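Local structure of proteasome accessory factor B/C (PafBC) (Paenarthrobacter aurescens, 6SJ9) at residues Val356-Leu359 with Gly364-Ile367; Ala380-Leu385 with Ile404-Asp409. The protein is a transcriptional regulator of the bacterial DNA damage response that probably binds DNA through its winged helix-turn-helix domains. All coordinates share one frame; numbering follows the deposited sequence.

Contact 1: residues Val356-Leu359 with Gly364-Ile367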
loop_
_atom_site.group_PDB
_atom_site.type_symbol
_atom_site.label_atom_id
_atom_site.label_comp_id
_atom_site.label_asym_id
_atom_site.label_seq_id
_atom_site.Cartn_x
_atom_site.Cartn_y
_atom_site.Cartn_z
ATOM N N VAL A 356 -3.187 15.769 1.194
ATOM C CA VAL A 356 -2.498 15.727 2.490
ATOM C C VAL A 356 -2.565 17.073 3.219
ATOM O O VAL A 356 -2.954 17.091 4.399
ATOM C CB VAL A 356 -1.062 15.194 2.312
ATOM C CG1 VAL A 356 -0.279 15.236 3.654
ATOM C CG2 VAL A 356 -1.100 13.786 1.746
ATOM N N PRO A 357 -2.256 18.220 2.591
ATOM C CA PRO A 357 -2.334 19.505 3.344
ATOM C C PRO A 357 -3.726 19.810 3.899
ATOM O O PRO A 357 -3.824 20.441 4.959
ATOM C CB PRO A 357 -1.900 20.566 2.316
ATOM C CG PRO A 357 -0.988 19.818 1.385
ATOM C CD PRO A 357 -1.626 18.399 1.269
ATOM N N PHE A 358 -4.805 19.399 3.213
ATOM C CA PHE A 358 -6.151 19.561 3.777
ATOM C C PHE A 358 -6.346 18.694 5.005
ATOM O O PHE A 358 -6.850 19.164 6.027
ATOM C CB PHE A 358 -7.222 19.185 2.750
ATOM C CG PHE A 358 -7.283 20.104 1.596
ATOM C CD1 PHE A 358 -7.983 21.323 1.696
ATOM C CD2 PHE A 358 -6.617 19.793 0.426
ATOM C CE1 PHE A 358 -8.059 22.197 0.626
ATOM C CE2 PHE A 358 -6.666 20.655 -0.635
ATOM C CZ PHE A 358 -7.376 21.875 -0.547
ATOM N N LEU A 359 -5.932 17.427 4.916
ATOM C CA LEU A 359 -6.163 16.454 5.974
ATOM C C LEU A 359 -5.473 16.848 7.273
ATOM O O LEU A 359 -5.986 16.550 8.362
ATOM C CB LEU A 359 -5.696 15.066 5.506
ATOM C CG LEU A 359 -6.587 14.303 4.522
ATOM C CD1 LEU A 359 -5.851 13.077 3.936
ATOM C CD2 LEU A 359 -7.896 13.823 5.190
ATOM N N GLY A 364 -9.101 20.590 8.776
ATOM C CA GLY A 364 -9.344 19.329 8.123
ATOM C C GLY A 364 -9.816 19.474 6.687
ATOM O O GLY A 364 -9.822 20.540 6.077
ATOM N N LEU A 365 -10.280 18.357 6.174
ATOM C CA LEU A 365 -10.646 18.198 4.780
ATOM C C LEU A 365 -12.167 18.158 4.753
ATOM O O LEU A 365 -12.761 17.205 5.271
ATOM C CB LEU A 365 -10.026 16.911 4.214
ATOM C CG LEU A 365 -10.127 16.797 2.667
ATOM C CD1 LEU A 365 -9.152 15.744 2.141
ATOM C CD2 LEU A 365 -11.525 16.458 2.225
ATOM N N HIS A 366 -12.797 19.212 4.197
ATOM C CA HIS A 366 -14.250 19.232 4.027
ATOM C C HIS A 366 -14.608 18.643 2.664
ATOM O O HIS A 366 -14.277 19.206 1.612
ATOM C CB HIS A 366 -14.813 20.643 4.198
ATOM C CG HIS A 366 -14.798 21.091 5.620
ATOM N ND1 HIS A 366 -15.824 20.809 6.494
ATOM C CD2 HIS A 366 -13.847 21.724 6.349
ATOM C CE1 HIS A 366 -15.530 21.285 7.690
ATOM N NE2 HIS A 366 -14.338 21.851 7.627
ATOM N N ILE A 367 -15.266 17.501 2.685
ATOM C CA ILE A 367 -15.279 16.669 1.487
ATOM C C ILE A 367 -15.952 17.395 0.319
ATOM O O ILE A 367 -15.377 17.468 -0.784
ATOM C CB ILE A 367 -15.930 15.316 1.779
ATOM C CG1 ILE A 367 -14.932 14.476 2.568
ATOM C CG2 ILE A 367 -16.214 14.576 0.454
ATOM C CD1 ILE A 367 -15.540 13.267 3.193
#
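Leu365 packs its isobutyl group against CB of Phe358 and the branched end of Leu359, two neighbouring residues of helix 346-360. Its CB and CG lie against Phe358, and its CD1 reaches Leu359. The CG of Leu365 is 3.8 Å from CB of Phe358. Leu365 CD1 stands 3.8 Å from Leu359 CG and equally near Leu359 CD2. The two leucine side chains cross obliquely. CG of Leu365 is anti to its own backbone N (chi1 -169°), which carries the branch across to the helix.

Phe358 sets out toward Leu365, but its ring then turns away. CB therefore does most of the touching. Val370 of helix 367-374 touches the side chains of both Phe358 and Leu365. Leu359 starts out pointing away, and its branched end swings back. With CG beside the backbone N (chi1 -76°), CD2 comes within 3.9 Å of Leu365 CB. The same leucine also packs on Leu385 and Leu388 of helix 378-389, and on Val411 and Ile413.

No hydrogen bond joins the two segments. The backbones still come close where the chain leaves the helix and doubles back. The carbonyl O of Phe358 is 3.1 Å from Gly364 C. Gly364 has a positive phi (77°), a conformation that glycine adopts easily. The chain then enters the short strand 365-366, where Leu365 forms a backbone hydrogen bond with Val411. His366 follows at the N-cap position of helix 367-374, and its ring stacks on that of His410.

Helix 346-360, strand 365-366 paired with strand 410-413, then helices 367-374 and 378-389 and the hairpin 404-413 follow the order of a winged helix-turn-helix.

Contact 2: residues Ala380-Leu385 with Ile404-Asp409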
loop_
_atom_site.group_PDB
_atom_site.type_symbol
_atom_site.label_atom_id
_atom_site.label_comp_id
_atom_site.label_asym_id
_atom_site.label_seq_id
_atom_site.Cartn_x
_atom_site.Cartn_y
_atom_site.Cartn_z
ATOM N N ALA A 380 -16.159 10.302 -5.818
ATOM C CA ALA A 380 -14.811 10.112 -6.337
ATOM C C ALA A 380 -13.793 10.552 -5.302
ATOM O O ALA A 380 -12.761 9.895 -5.114
ATOM C CB ALA A 380 -14.626 10.913 -7.653
ATOM N N LEU A 381 -14.059 11.680 -4.618
ATOM C CA LEU A 381 -13.117 12.127 -3.593
ATOM C C LEU A 381 -13.042 11.144 -2.415
ATOM O O LEU A 381 -11.951 10.827 -1.936
ATOM C CB LEU A 381 -13.501 13.526 -3.114
ATOM C CG LEU A 381 -12.551 14.020 -2.020
ATOM C CD1 LEU A 381 -11.169 14.115 -2.520
ATOM C CD2 LEU A 381 -12.944 15.389 -1.555
ATOM N N ILE A 382 -14.184 10.619 -1.976
ATOM C CA ILE A 382 -14.192 9.613 -0.910
ATOM C C ILE A 382 -13.385 8.370 -1.319
ATOM O O ILE A 382 -12.658 7.779 -0.504
ATOM C CB ILE A 382 -15.644 9.281 -0.547
ATOM C CG1 ILE A 382 -16.250 10.490 0.165
ATOM C CG2 ILE A 382 -15.685 8.091 0.321
ATOM C CD1 ILE A 382 -17.810 10.446 0.199
ATOM N N ASP A 383 -13.518 7.944 -2.578
ATOM C CA ASP A 383 -12.743 6.793 -2.995
ATOM C C ASP A 383 -11.233 7.100 -2.961
ATOM O O ASP A 383 -10.443 6.237 -2.593
ATOM C CB ASP A 383 -13.169 6.324 -4.384
ATOM C CG ASP A 383 -12.847 4.846 -4.585
ATOM O OD1 ASP A 383 -13.213 4.057 -3.686
ATOM O OD2 ASP A 383 -12.236 4.452 -5.607
ATOM N N ASP A 384 -10.825 8.315 -3.367
ATOM C CA ASP A 384 -9.421 8.712 -3.225
ATOM C C ASP A 384 -8.971 8.563 -1.795
ATOM O O ASP A 384 -7.873 8.096 -1.543
ATOM C CB ASP A 384 -9.176 10.172 -3.634
ATOM C CG ASP A 384 -9.349 10.410 -5.125
ATOM O OD1 ASP A 384 -9.264 9.467 -5.929
ATOM O OD2 ASP A 384 -9.553 11.578 -5.483
ATOM N N LEU A 385 -9.820 8.961 -0.839
ATOM C CA LEU A 385 -9.416 8.903 0.557
ATOM C C LEU A 385 -9.372 7.471 1.050
ATOM O O LEU A 385 -8.506 7.132 1.858
ATOM C CB LEU A 385 -10.342 9.759 1.443
ATOM C CG LEU A 385 -10.204 11.257 1.221
ATOM C CD1 LEU A 385 -11.293 12.063 1.882
ATOM C CD2 LEU A 385 -8.874 11.699 1.792
ATOM N N ILE A 404 -6.715 9.227 12.725
ATOM C CA ILE A 404 -7.670 9.664 11.712
ATOM C C ILE A 404 -9.068 9.749 12.330
ATOM O O ILE A 404 -9.493 8.818 13.038
ATOM C CB ILE A 404 -7.671 8.698 10.518
ATOM C CG1 ILE A 404 -6.256 8.677 9.937
ATOM C CG2 ILE A 404 -8.654 9.199 9.462
ATOM C CD1 ILE A 404 -5.945 7.519 9.075
ATOM N N GLN A 405 -9.749 10.886 12.091
ATOM C CA GLN A 405 -11.170 11.099 12.382
ATOM C C GLN A 405 -11.901 11.367 11.055
ATOM O O GLN A 405 -11.490 12.227 10.261
ATOM C CB GLN A 405 -11.461 12.306 13.286
ATOM C CG GLN A 405 -11.029 12.193 14.721
ATOM C CD GLN A 405 -9.507 12.157 14.857
ATOM O OE1 GLN A 405 -8.992 11.385 15.630
ATOM N NE2 GLN A 405 -8.793 13.007 14.109
ATOM N N TRP A 406 -13.029 10.713 10.871
ATOM C CA TRP A 406 -13.851 10.908 9.673
ATOM C C TRP A 406 -15.292 11.084 10.118
ATOM O O TRP A 406 -15.974 10.097 10.408
ATOM C CB TRP A 406 -13.709 9.732 8.745
ATOM C CG TRP A 406 -14.361 9.895 7.422
ATOM C CD1 TRP A 406 -15.558 10.524 7.134
ATOM C CD2 TRP A 406 -13.868 9.385 6.178
ATOM N NE1 TRP A 406 -15.822 10.438 5.787
ATOM C CE2 TRP A 406 -14.825 9.727 5.176
ATOM C CE3 TRP A 406 -12.714 8.691 5.807
ATOM C CZ2 TRP A 406 -14.649 9.408 3.837
ATOM C CZ3 TRP A 406 -12.549 8.344 4.449
ATOM C CH2 TRP A 406 -13.500 8.727 3.489
ATOM N N GLU A 407 -15.742 12.338 10.182
ATOM C CA GLU A 407 -17.142 12.682 10.454
ATOM C C GLU A 407 -17.882 12.956 9.147
ATOM O O GLU A 407 -17.317 12.847 8.058
ATOM C CB GLU A 407 -17.209 13.909 11.347
ATOM C CG GLU A 407 -16.483 13.786 12.630
ATOM C CD GLU A 407 -16.496 15.097 13.428
ATOM O OE1 GLU A 407 -17.360 15.982 13.218
ATOM O OE2 GLU A 407 -15.661 15.206 14.312
ATOM N N ASN A 408 -19.171 13.304 9.251
ATOM C CA ASN A 408 -19.983 13.590 8.057
ATOM C C ASN A 408 -19.336 14.688 7.234
ATOM O O ASN A 408 -19.235 15.825 7.687
ATOM C CB ASN A 408 -21.421 14.017 8.430
ATOM C CG ASN A 408 -22.354 14.027 7.187
ATOM O OD1 ASN A 408 -22.181 13.202 6.297
ATOM N ND2 ASN A 408 -23.322 14.938 7.141
ATOM N N ASP A 409 -18.915 14.373 6.021
ATOM C CA ASP A 409 -18.344 15.415 5.154
ATOM C C ASP A 409 -17.029 16.022 5.713
ATOM O O ASP A 409 -16.629 17.127 5.312
ATOM C CB ASP A 409 -19.355 16.563 4.873
ATOM C CG ASP A 409 -18.915 17.487 3.675
ATOM O OD1 ASP A 409 -18.744 16.951 2.558
ATOM O OD2 ASP A 409 -18.717 18.713 3.838
#
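Trp406 points its six-membered ring end-on at helix 378-389 and reaches Ile382 and Leu385, one turn apart. A chi1 of -173° swings the indole away from the strand's own backbone N and out toward the helix. The isoleucine side chain runs roughly perpendicular to that of Trp406. CG2 of Ile382 sits at the ring edge, near the indole plane, 3.9 Å from CZ2. The other branch of the isoleucine approaches the same corner, with CG1 4.1 Å from Trp406 CZ2.

Leu385 comes to the ring obliquely. Its CB points toward the strand and lies 3.9 Å from CH2 of Trp406 and 4.0 Å from its CZ3. This contact sets the helix 378-389 of the helix-turn-helix against the wing hairpin of strands 404-407 and 410-413. Val411 of the second wing strand touches both Leu385 and Trp406. Phe150 packs on the indole edge-to-face, and Cys390 adds further cover. If Trp406 were an alanine, Ile382 CG2 and Leu385 CB would probably lose their aromatic partner and a gap would be likely to open between helix and strand.

Asp384 of the same helix forms a salt bridge with Arg351 and a hydrogen bond with Gln348, which tie helix 378-389 to helix 346-360.

Along the chain from the N terminus, the first element involved is helix 346-360. Contact 1 closes the short loop that brings strand 365-366 back beside its end. The chain runs on through helix 367-374 into helix 378-389, where contact 2 opens. Contact 2 closes a longer excursion when strand 404-407 returns to that helix. The contacts follow in series and neither nests in the other. They meet at Ile367: its N probably hydrogen-bonds to Asp409 O, 3.0 Å away, and its CD1 packs on Trp406. Strands 365-366 and 404-407 both pair with 410-413, so the two contacts seat two helices against one sheet. Strand 404-407 also pairs with strand 175-188.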